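Local coordinates for protein glycosyl hydrolase (Rhizobium leguminosarum bv. trifolii, PDB 5NDX) that probably hydrolyses O-glycosidic bonds, as a family 39 glycoside hydrolase orthologous to human alpha-L-iduronidase, at residues A[142-148]-A[180-186]; A[216-222]-A[261-267]. The protein carries 2 engineered substitutions. The contacts are given in a common frame with arbitrary orientation. Residues are numbered along the deposited sequence.

Overall arrangement
Contacts 1 and 2 join neighbouring strands of the eight-stranded parallel barrel: 140-142 with 179-184, and 216-219 with 261-263. Their centres lie about 9 Å apart. Strands 179-184 and 216-219 are also neighbours, so the four segments form a continuous part of the barrel. Both contacts are buried, but contact 1 reaches an exposed Arg186, whereas contact 2 is buried throughout. Contact 1 has a single strand bridge and then runs into loops held by Asp148. Contact 2 has three bridges and a salt-bridge network. Glu142 OE2 lies 2.6 Å from Ser218 OG, a probable hydrogen bond. Both contacts touch the chain M ligand; contact 2 also meets the chain N ligand.

Contact 1 (A[142-148]-A[180-186]); sequences ETTNQAD and GGPGTAR. Engineered in segment 142-148: Gln146 (natural residue Glu). With 8U8 ((2~{R},3~{S},4~{S},5~{R},6~{S})-6-(4-methyl-2-oxidanylidene-chromen-7-yl)oxy-3,4,5-tris(oxidanyl)oxane-2-carboxylic acid), chain M.
A cis peptide bond before Pro182 breaks the regular course of segment 180-186. Gly183 follows with positive phi (57/43). Gln146, an engineered replacement of the natural Glu, also has positive phi (42/-104). A single parallel bridge starts the contact: Glu142, the last residue of strand 140-142, pairs with Gly180 (CA-CA 5.0 Å), and Thr143 N donates to Gly180 O at 3.0 Å. Thr143 (chi1 p) turns OG1 to Pro182 O at 2.8 Å, a weak hydrogen bond; Tyr159 OH is also within reach of OG1. Thr143 CG2 lies where a CB on Gly181 would clash. Glu142 extends (chi1 t, chi2 t) and pairs with Arg57. Beyond the bridge, segment 142-148 is loop, with Gln146 CA still 4.3 Å from Thr184 CA. Asp148 (chi1 p) has the largest buried area. Its carboxylate receives two backbone NH groups: Ala185 N to OD1 at 3.0 Å and Arg186 N to OD2 at 3.1 Å. OD2 also bonds Ser189. Arg186 folds back (chi1 m, chi3 m), with a long salt bridge from NE to Asp148 OD2 at 3.8 Å and a weak bond from NH2 to Asp148 O at 2.8 Å. Ala185 CB packs on Gln146 CG at 3.5 Å and faces ligand C10 at 3.4 Å. Asn145 ND2 and Gln146 NE2 donate to ligand O3 at 3.0 and 3.1 Å; Asn145 OD1 bonds Arg57. Gln146 NE2 also lies 2.9 Å from O2, the glycosidic oxygen. Gln146 occupies the predicted proton-donor position, at the C-terminal end of the fourth strand of a TIM-barrel glycosidase active site.

Contact 2 (A[216-222]-A[261-267]); sequences YISIHEK and IVNDECD. With 8U8 ((2~{R},3~{S},4~{S},5~{R},6~{S})-6-(4-methyl-2-oxidanylidene-chromen-7-yl)oxy-3,4,5-tris(oxidanyl)oxane-2-carboxylic acid), chain M; 8U8 ((2~{R},3~{S},4~{S},5~{R},6~{S})-6-(4-methyl-2-oxidanylidene-chromen-7-yl)oxy-3,4,5-tris(oxidanyl)oxane-2-carboxylic acid), chain N.
Neighbouring parallel strands of the TIM barrel pair here, 216-219 with 261-263, their axes 4.7 Å apart and 24° from parallel. Val262 sits at the middle of the register, opposite Ser218 (CA-CA 4.5 Å). Its N donates to Ile217 O (2.8 Å), and its O accepts from Ile219 N (3.0 Å). Its side chain (chi1 t) meets the Tyr216 ring, CG2 to CD1 3.9 Å; the chain N ligand lies over one face of that ring. At the strand end, Asn263 OD1 accepts from Glu265 N at 3.3 Å, an Asx turn. Glu265 CB makes a CH-pi contact over the His220 ring, 4.1 Å from its centroid. His220 ND1 bonds Asp264 OD1 at a very short 2.3 Å. Glu265 OE2 accepts from chain M ligand O3 at 2.5 Å and pairs with Arg57. Lys222 (chi1 m, the rest t) has the most buried surface. Its NZ donates to O6 of that ligand at 2.9 Å and joins a salt-bridge network with Glu265 OE1 (2.9 Å, less certain) and Asp267 OD2 (2.7 Å).

Contact 1 (A[142-148]-A[180-186])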
# COMPACT_ATOMS: atom_id res chain seq x y z
N GLU A 142 10.50 -0.65 -14.89
CA GLU A 142 10.63 0.80 -14.95
C GLU A 142 12.06 1.22 -15.07
O GLU A 142 12.97 0.54 -14.58
CB GLU A 142 10.12 1.45 -13.63
CG GLU A 142 9.66 2.87 -13.85
CD GLU A 142 9.19 3.56 -12.58
OE1 GLU A 142 9.55 3.09 -11.50
OE2 GLU A 142 8.50 4.58 -12.68
N THR A 143 12.27 2.38 -15.67
CA THR A 143 13.57 3.03 -15.61
C THR A 143 13.98 3.37 -14.18
O THR A 143 13.15 3.52 -13.26
CB THR A 143 13.59 4.41 -16.26
OG1 THR A 143 12.58 5.21 -15.60
CG2 THR A 143 13.35 4.33 -17.72
N THR A 144 15.29 3.55 -14.07
CA THR A 144 16.01 3.87 -12.87
C THR A 144 15.45 5.15 -12.40
O THR A 144 15.15 6.08 -13.19
CB THR A 144 17.57 4.00 -13.14
OG1 THR A 144 18.34 3.69 -11.97
CG2 THR A 144 17.95 5.39 -13.68
N ASN A 145 15.39 5.21 -11.09
CA ASN A 145 14.69 6.25 -10.39
C ASN A 145 15.32 7.62 -10.68
O ASN A 145 16.52 7.74 -11.05
CB ASN A 145 14.69 5.94 -8.89
CG ASN A 145 13.83 6.91 -8.10
OD1 ASN A 145 12.62 7.06 -8.38
ND2 ASN A 145 14.46 7.61 -7.14
N GLN A 146 14.48 8.64 -10.52
CA GLN A 146 14.81 9.99 -10.84
C GLN A 146 15.56 9.92 -12.17
O GLN A 146 14.96 9.57 -13.20
CB GLN A 146 15.60 10.67 -9.71
CG GLN A 146 14.75 11.42 -8.69
CD GLN A 146 14.60 10.73 -7.34
OE1 GLN A 146 15.59 10.37 -6.70
NE2 GLN A 146 13.36 10.58 -6.88
N ALA A 147 16.87 10.07 -12.09
CA ALA A 147 17.68 10.54 -13.20
C ALA A 147 17.70 12.09 -13.39
O ALA A 147 18.59 12.62 -14.05
CB ALA A 147 17.39 9.79 -14.49
N ASP A 148 16.75 12.80 -12.80
CA ASP A 148 16.77 14.27 -12.74
C ASP A 148 16.98 14.71 -11.27
O ASP A 148 16.17 15.45 -10.71
CB ASP A 148 15.49 14.85 -13.37
CG ASP A 148 14.31 14.57 -12.58
OD1 ASP A 148 14.27 13.58 -11.85
OD2 ASP A 148 13.37 15.30 -12.70
N GLY A 180 8.43 1.13 -18.85
CA GLY A 180 8.04 2.53 -18.80
C GLY A 180 8.98 3.36 -18.00
O GLY A 180 10.00 2.87 -17.49
N GLY A 181 8.65 4.64 -17.92
CA GLY A 181 9.52 5.60 -17.29
C GLY A 181 9.04 6.99 -17.57
O GLY A 181 7.93 7.17 -18.09
N PRO A 182 9.83 7.99 -17.26
CA PRO A 182 11.17 7.90 -16.66
C PRO A 182 11.25 7.89 -15.13
O PRO A 182 12.35 7.82 -14.58
CB PRO A 182 11.85 9.18 -17.16
CG PRO A 182 10.72 10.15 -17.38
CD PRO A 182 9.45 9.37 -17.60
N GLY A 183 10.12 7.93 -14.42
CA GLY A 183 10.16 8.05 -12.96
C GLY A 183 10.90 9.29 -12.44
O GLY A 183 11.70 9.20 -11.49
N THR A 184 10.65 10.42 -13.09
CA THR A 184 11.31 11.68 -12.76
C THR A 184 10.66 12.39 -11.57
O THR A 184 9.43 12.28 -11.35
CB THR A 184 11.34 12.62 -13.99
OG1 THR A 184 10.12 12.52 -14.73
CG2 THR A 184 12.51 12.23 -14.91
N ALA A 185 11.48 13.12 -10.82
CA ALA A 185 11.04 13.77 -9.59
C ALA A 185 10.49 15.19 -9.79
O ALA A 185 9.69 15.66 -9.00
CB ALA A 185 12.18 13.82 -8.58
N ARG A 186 10.95 15.88 -10.83
CA ARG A 186 10.55 17.25 -11.06
C ARG A 186 9.73 17.40 -12.31
O ARG A 186 10.05 16.85 -13.37
CB ARG A 186 11.80 18.14 -11.12
CG ARG A 186 12.43 18.26 -9.73
CD ARG A 186 13.78 18.96 -9.75
NE ARG A 186 14.66 18.22 -10.65
CZ ARG A 186 15.82 18.67 -11.14
NH1 ARG A 186 16.30 19.87 -10.79
NH2 ARG A 186 16.51 17.89 -11.97
C15 8U8 M . 17.31 15.22 -4.32
C13 8U8 M . 16.00 15.36 -4.85
C14 8U8 M . 15.73 16.46 -5.67
C16 8U8 M . 14.46 16.62 -6.24
O9 8U8 M . 14.29 17.63 -6.92
O8 8U8 M . 13.45 15.70 -6.01
C11 8U8 M . 13.72 14.55 -5.31
C10 8U8 M . 12.72 13.58 -5.21
C12 8U8 M . 15.00 14.37 -4.71
C7 8U8 M . 15.24 13.16 -4.04
C8 8U8 M . 14.23 12.19 -3.94
C9 8U8 M . 12.97 12.39 -4.51
O2 8U8 M . 11.96 11.44 -4.47
C5 8U8 M . 11.83 10.40 -3.43
O1 8U8 M . 11.97 11.03 -2.14
C1 8U8 M . 12.21 10.23 -1.05
C6 8U8 M . 11.42 10.84 -0.04
O7 8U8 M . 11.80 10.68 1.11
O6 8U8 M . 10.43 11.44 -0.43
C2 8U8 M . 11.70 8.75 -1.13
O5 8U8 M . 10.28 8.74 -0.91
C3 8U8 M . 12.11 8.01 -2.48
O4 8U8 M . 13.02 7.00 -2.20
C4 8U8 M . 12.70 9.01 -3.53
O3 8U8 M . 12.72 8.32 -4.85

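Contact 2 (A[216-222]-A[261-267])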
# COMPACT_ATOMS: atom_id res chain seq x y z
N TYR A 216 4.03 2.88 -20.58
CA TYR A 216 3.39 3.80 -19.61
C TYR A 216 4.35 4.93 -19.30
O TYR A 216 5.57 4.77 -19.40
CB TYR A 216 2.91 3.04 -18.33
CG TYR A 216 4.05 2.50 -17.53
CD1 TYR A 216 4.71 3.29 -16.62
CD2 TYR A 216 4.54 1.21 -17.74
CE1 TYR A 216 5.81 2.81 -15.89
CE2 TYR A 216 5.63 0.73 -17.04
CZ TYR A 216 6.26 1.54 -16.09
OH TYR A 216 7.37 1.11 -15.37
N ILE A 217 3.80 6.05 -18.87
CA ILE A 217 4.58 7.19 -18.47
C ILE A 217 4.51 7.36 -16.95
O ILE A 217 3.42 7.49 -16.39
CB ILE A 217 4.06 8.44 -19.19
CG1 ILE A 217 4.28 8.28 -20.71
CG2 ILE A 217 4.80 9.67 -18.72
CD1 ILE A 217 3.42 9.18 -21.54
N SER A 218 5.66 7.40 -16.29
CA SER A 218 5.70 7.53 -14.85
C SER A 218 6.45 8.77 -14.39
O SER A 218 7.52 9.10 -14.92
CB SER A 218 6.31 6.29 -14.20
OG SER A 218 7.62 6.09 -14.62
N ILE A 219 5.87 9.43 -13.40
CA ILE A 219 6.47 10.55 -12.69
C ILE A 219 6.22 10.42 -11.19
O ILE A 219 5.37 9.62 -10.80
CB ILE A 219 5.84 11.88 -13.16
CG1 ILE A 219 4.33 11.89 -12.99
CG2 ILE A 219 6.16 12.11 -14.64
CD1 ILE A 219 3.71 13.21 -13.39
N HIS A 220 6.98 11.15 -10.36
CA HIS A 220 6.62 11.35 -8.96
C HIS A 220 6.08 12.77 -8.79
O HIS A 220 6.71 13.74 -9.19
CB HIS A 220 7.75 11.36 -7.90
CG HIS A 220 8.91 10.51 -8.17
ND1 HIS A 220 8.83 9.33 -8.87
CD2 HIS A 220 10.19 10.64 -7.77
CE1 HIS A 220 10.01 8.75 -8.87
NE2 HIS A 220 10.86 9.55 -8.26
N GLU A 221 4.97 12.86 -8.10
CA GLU A 221 4.39 14.14 -7.71
C GLU A 221 3.90 13.99 -6.27
O GLU A 221 3.09 13.11 -5.97
CB GLU A 221 3.25 14.56 -8.64
CG GLU A 221 3.63 14.83 -10.11
CD GLU A 221 4.56 16.03 -10.30
OE1 GLU A 221 4.86 16.75 -9.29
OE2 GLU A 221 5.03 16.25 -11.46
N LYS A 222 4.40 14.86 -5.42
CA LYS A 222 4.15 14.85 -3.99
C LYS A 222 3.52 16.12 -3.52
O LYS A 222 3.54 17.15 -4.19
CB LYS A 222 5.47 14.59 -3.25
CG LYS A 222 6.13 13.32 -3.76
CD LYS A 222 7.08 12.69 -2.75
CE LYS A 222 7.96 11.56 -3.32
NZ LYS A 222 8.35 10.54 -2.28
N ILE A 261 -0.78 6.54 -17.37
CA ILE A 261 -0.02 7.51 -16.54
C ILE A 261 0.10 6.95 -15.14
O ILE A 261 -0.91 6.48 -14.56
CB ILE A 261 -0.74 8.86 -16.44
CG1 ILE A 261 -1.02 9.42 -17.84
CG2 ILE A 261 0.08 9.88 -15.66
CD1 ILE A 261 0.23 9.65 -18.69
N VAL A 262 1.31 7.00 -14.59
CA VAL A 262 1.61 6.42 -13.29
C VAL A 262 2.30 7.48 -12.43
O VAL A 262 3.22 8.14 -12.91
CB VAL A 262 2.51 5.21 -13.50
CG1 VAL A 262 3.07 4.71 -12.17
CG2 VAL A 262 1.73 4.13 -14.24
N ASN A 263 1.80 7.71 -11.22
CA ASN A 263 2.54 8.43 -10.19
C ASN A 263 3.16 7.35 -9.31
O ASN A 263 2.49 6.76 -8.50
CB ASN A 263 1.65 9.35 -9.41
CG ASN A 263 2.40 10.23 -8.42
OD1 ASN A 263 3.53 9.95 -8.02
ND2 ASN A 263 1.72 11.27 -7.98
N ASP A 264 4.46 7.14 -9.46
CA ASP A 264 5.16 6.03 -8.83
C ASP A 264 5.66 6.33 -7.41
O ASP A 264 6.27 5.45 -6.77
CB ASP A 264 6.30 5.50 -9.78
CG ASP A 264 7.36 6.56 -10.10
OD1 ASP A 264 7.31 7.71 -9.54
OD2 ASP A 264 8.30 6.25 -10.88
N GLU A 265 5.44 7.55 -6.93
CA GLU A 265 5.79 7.93 -5.57
C GLU A 265 4.94 9.08 -5.11
O GLU A 265 5.35 10.25 -5.18
CB GLU A 265 7.26 8.39 -5.48
CG GLU A 265 8.23 7.32 -5.15
CD GLU A 265 9.63 7.88 -4.99
OE1 GLU A 265 9.82 8.82 -4.17
OE2 GLU A 265 10.55 7.35 -5.64
N CYS A 266 3.75 8.78 -4.66
CA CYS A 266 2.82 9.82 -4.40
C CYS A 266 2.65 9.92 -2.87
O CYS A 266 1.90 9.15 -2.30
CB CYS A 266 1.54 9.52 -5.09
SG CYS A 266 0.26 10.77 -4.87
N ASP A 267 3.41 10.80 -2.24
CA ASP A 267 3.37 10.98 -0.80
C ASP A 267 2.95 12.42 -0.48
O ASP A 267 3.17 13.32 -1.27
CB ASP A 267 4.74 10.64 -0.17
CG ASP A 267 5.23 9.24 -0.59
OD1 ASP A 267 4.64 8.20 -0.14
OD2 ASP A 267 6.19 9.19 -1.40
C15 8U8 M . 17.31 15.22 -4.32
C13 8U8 M . 16.00 15.36 -4.85
C14 8U8 M . 15.73 16.46 -5.67
C16 8U8 M . 14.46 16.62 -6.24
O9 8U8 M . 14.29 17.63 -6.92
O8 8U8 M . 13.45 15.70 -6.01
C11 8U8 M . 13.72 14.55 -5.31
C10 8U8 M . 12.72 13.58 -5.21
C12 8U8 M . 15.00 14.37 -4.71
C7 8U8 M . 15.24 13.16 -4.04
C8 8U8 M . 14.23 12.19 -3.94
C9 8U8 M . 12.97 12.39 -4.51
O2 8U8 M . 11.96 11.44 -4.47
C5 8U8 M . 11.83 10.40 -3.43
O1 8U8 M . 11.97 11.03 -2.14
C1 8U8 M . 12.21 10.23 -1.05
C6 8U8 M . 11.42 10.84 -0.04
O7 8U8 M . 11.80 10.68 1.11
O6 8U8 M . 10.43 11.44 -0.43
C2 8U8 M . 11.70 8.75 -1.13
O5 8U8 M . 10.28 8.74 -0.91
C3 8U8 M . 12.11 8.01 -2.48
O4 8U8 M . 13.02 7.00 -2.20
C4 8U8 M . 12.70 9.01 -3.53
O3 8U8 M . 12.72 8.32 -4.85
C15 8U8 N . 3.25 0.60 -13.74
C13 8U8 N . 2.00 0.28 -14.27
C14 8U8 N . 1.71 0.57 -15.60
C16 8U8 N . 0.50 0.18 -16.15
O9 8U8 N . 0.24 0.49 -17.31
O8 8U8 N . -0.45 -0.41 -15.38
C11 8U8 N . -0.18 -0.74 -14.10
C10 8U8 N . -1.17 -1.42 -13.44
C12 8U8 N . 1.04 -0.40 -13.52
C7 8U8 N . 1.24 -0.80 -12.20
C8 8U8 N . 0.24 -1.48 -11.52
C9 8U8 N . -0.97 -1.81 -12.13
O2 8U8 N . -1.92 -2.51 -11.42
C5 8U8 N . -2.94 -3.24 -12.15
O1 8U8 N . -3.94 -2.22 -12.33
C1 8U8 N . -5.21 -2.61 -12.91
C6 8U8 N . -5.05 -3.11 -14.39
O7 8U8 N . -4.07 -2.71 -15.05
O6 8U8 N . -5.88 -3.93 -14.80
C2 8U8 N . -5.78 -3.69 -12.00
O5 8U8 N . -7.09 -4.16 -12.44
C3 8U8 N . -4.79 -4.87 -11.89
O4 8U8 N . -5.32 -5.79 -10.97
C4 8U8 N . -3.45 -4.38 -11.34
O3 8U8 N . -2.47 -5.42 -11.32